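Local coordinates for protein ORF34P2 (Lactococcus phage p2, PDB 2WKD) that binds single-stranded DNA with nanomolar affinity and without sequence specificity, probably through an OB-related fold, at residues A48-P51 with D52-M56. The protein carries 2 engineered substitutions. Sequence-based numbering, arbitrary orientation.
Sequences AFMP and DFIQM. Engineered in segment 48-51: Met50 (natural residue Leu). Engineered in segment 52-56: Met56 (natural residue Leu).
Met50, an engineered methionine (natural leucine) present as selenomethionine, meets Ile54 four residues on, where the chain leaves strand 45-49 and folds back through a tight turn in the loop leading to strand 59-68. Its backbone still pairs with Lys26 of strand 25-31. The Met50 side chain bends at chi2 and chi3 and crosses that of Ile54 at about a right angle. The roots of the two side chains lie close, and the terminal methyl CE of Met50 reaches the branch methyl CG2 of Ile54 at 4.0 Å. Both residues are buried, and Val60 of strand 59-68 packs on each.

Pro51 comes next and opens a type I beta turn that runs to Ile54. The turn is closed by a single backbone hydrogen bond, Ile54 N to Pro51 O, 3.2 Å long and somewhat bent at 151°. The pyrrolidine ring touches the side chains of Phe53, at the corner, and Ile54, which closes the turn. It lies alongside Phe53, pointing the same way, with Pro51 CG 3.6 Å from Phe53 CE2. Phe53 takes an uncommon first torsion, chi1 79°, which sets CG between its backbone N and carbonyl carbon and brings the ring back beside the proline. Pro51 CG also approaches Ile54 CG1 at 4.0 Å; that same CG1 sits over one face of the Phe53 ring, near its rim.

Also at the corner, the first bond of the Asp52 side chain leads away from Pro51, and OD1 forms a salt bridge with Lys25 of strand 25-31, which probably helps to stabilise the ionised carboxylate. The example illustrates how one backbone hydrogen bond, together with local apolar packing among Met50, Pro51, Phe53 and Ile54, can define a turn at the end of a strand.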
loop_
_atom_site.group_PDB
_atom_site.type_symbol
_atom_site.label_atom_id
_atom_site.label_comp_id
_atom_site.label_asym_id
_atom_site.label_seq_id
_atom_site.Cartn_x
_atom_site.Cartn_y
_atom_site.Cartn_z
ATOM N N ALA A 48 -5.390 -10.928 5.117
ATOM C CA ALA A 48 -4.880 -10.758 6.482
ATOM C C ALA A 48 -5.774 -11.475 7.497
ATOM O O ALA A 48 -7.001 -11.486 7.352
ATOM C CB ALA A 48 -4.788 -9.281 6.829
ATOM N N PHE A 49 -5.151 -12.053 8.523
ATOM C CA PHE A 49 -5.882 -12.650 9.634
ATOM C C PHE A 49 -6.394 -11.558 10.562
ATOM O O PHE A 49 -5.678 -10.592 10.842
ATOM C CB PHE A 49 -4.990 -13.629 10.404
ATOM C CG PHE A 49 -4.715 -14.921 9.665
ATOM C CD1 PHE A 49 -5.590 -16.002 9.774
ATOM C CD2 PHE A 49 -3.584 -15.060 8.871
ATOM C CE1 PHE A 49 -5.334 -17.202 9.102
ATOM C CE2 PHE A 49 -3.326 -16.264 8.191
ATOM C CZ PHE A 49 -4.204 -17.330 8.310
HETATM N N MSE A 50 -7.632 -11.705 11.017
HETATM C CA MSE A 50 -8.270 -10.752 11.921
HETATM C C MSE A 50 -8.064 -11.217 13.356
HETATM O O MSE A 50 -8.083 -12.424 13.622
HETATM C CB MSE A 50 -9.787 -10.678 11.669
HETATM C CG MSE A 50 -10.193 -10.322 10.261
HETATM SE SE MSE A 50 -9.993 -8.398 9.908
HETATM C CE MSE A 50 -11.645 -8.161 8.980
ATOM N N PRO A 51 -7.884 -10.262 14.293
ATOM C CA PRO A 51 -7.894 -10.586 15.726
ATOM C C PRO A 51 -9.252 -11.170 16.144
ATOM O O PRO A 51 -10.263 -10.912 15.486
ATOM C CB PRO A 51 -7.663 -9.236 16.426
ATOM C CG PRO A 51 -7.641 -8.183 15.369
ATOM C CD PRO A 51 -7.545 -8.851 14.017
ATOM N N ASP A 52 -9.273 -11.928 17.238
ATOM C CA ASP A 52 -10.479 -12.659 17.656
ATOM C C ASP A 52 -11.680 -11.758 17.937
ATOM O O ASP A 52 -12.803 -12.175 17.736
ATOM C CB ASP A 52 -10.204 -13.536 18.882
ATOM C CG ASP A 52 -9.261 -14.705 18.588
ATOM O OD1 ASP A 52 -8.996 -15.017 17.402
ATOM O OD2 ASP A 52 -8.782 -15.324 19.570
ATOM N N PHE A 53 -11.449 -10.527 18.392
ATOM C CA PHE A 53 -12.570 -9.654 18.784
ATOM C C PHE A 53 -13.367 -9.081 17.595
ATOM O O PHE A 53 -14.514 -8.649 17.762
ATOM C CB PHE A 53 -12.075 -8.519 19.681
ATOM C CG PHE A 53 -11.420 -7.401 18.928
ATOM C CD1 PHE A 53 -12.165 -6.298 18.521
ATOM C CD2 PHE A 53 -10.061 -7.449 18.620
ATOM C CE1 PHE A 53 -11.561 -5.267 17.823
ATOM C CE2 PHE A 53 -9.453 -6.421 17.927
ATOM C CZ PHE A 53 -10.200 -5.333 17.524
ATOM N N ILE A 54 -12.760 -9.070 16.407
ATOM C CA ILE A 54 -13.417 -8.575 15.205
ATOM C C ILE A 54 -14.643 -9.410 14.880
ATOM O O ILE A 54 -14.593 -10.626 14.957
ATOM C CB ILE A 54 -12.425 -8.513 13.997
ATOM C CG1 ILE A 54 -11.363 -7.425 14.236
ATOM C CG2 ILE A 54 -13.153 -8.246 12.688
ATOM C CD1 ILE A 54 -11.933 -6.015 14.399
ATOM N N GLN A 55 -15.736 -8.735 14.522
ATOM C CA GLN A 55 -17.004 -9.375 14.168
ATOM C C GLN A 55 -17.457 -9.015 12.753
ATOM O O GLN A 55 -17.113 -7.960 12.235
ATOM C CB GLN A 55 -18.083 -8.987 15.181
ATOM C CG GLN A 55 -17.891 -9.678 16.531
ATOM C CD GLN A 55 -19.163 -9.748 17.333
ATOM O OE1 GLN A 55 -19.563 -8.768 17.970
ATOM N NE2 GLN A 55 -19.813 -10.918 17.318
HETATM N N MSE A 56 -18.220 -9.904 12.123
HETATM C CA MSE A 56 -18.818 -9.611 10.823
HETATM C C MSE A 56 -19.600 -8.305 10.910
HETATM O O MSE A 56 -20.403 -8.110 11.828
HETATM C CB MSE A 56 -19.723 -10.754 10.353
HETATM C CG MSE A 56 -19.015 -12.108 10.202
HETATM SE SE MSE A 56 -17.636 -12.051 8.820
HETATM C CE MSE A 56 -18.778 -12.304 7.265
#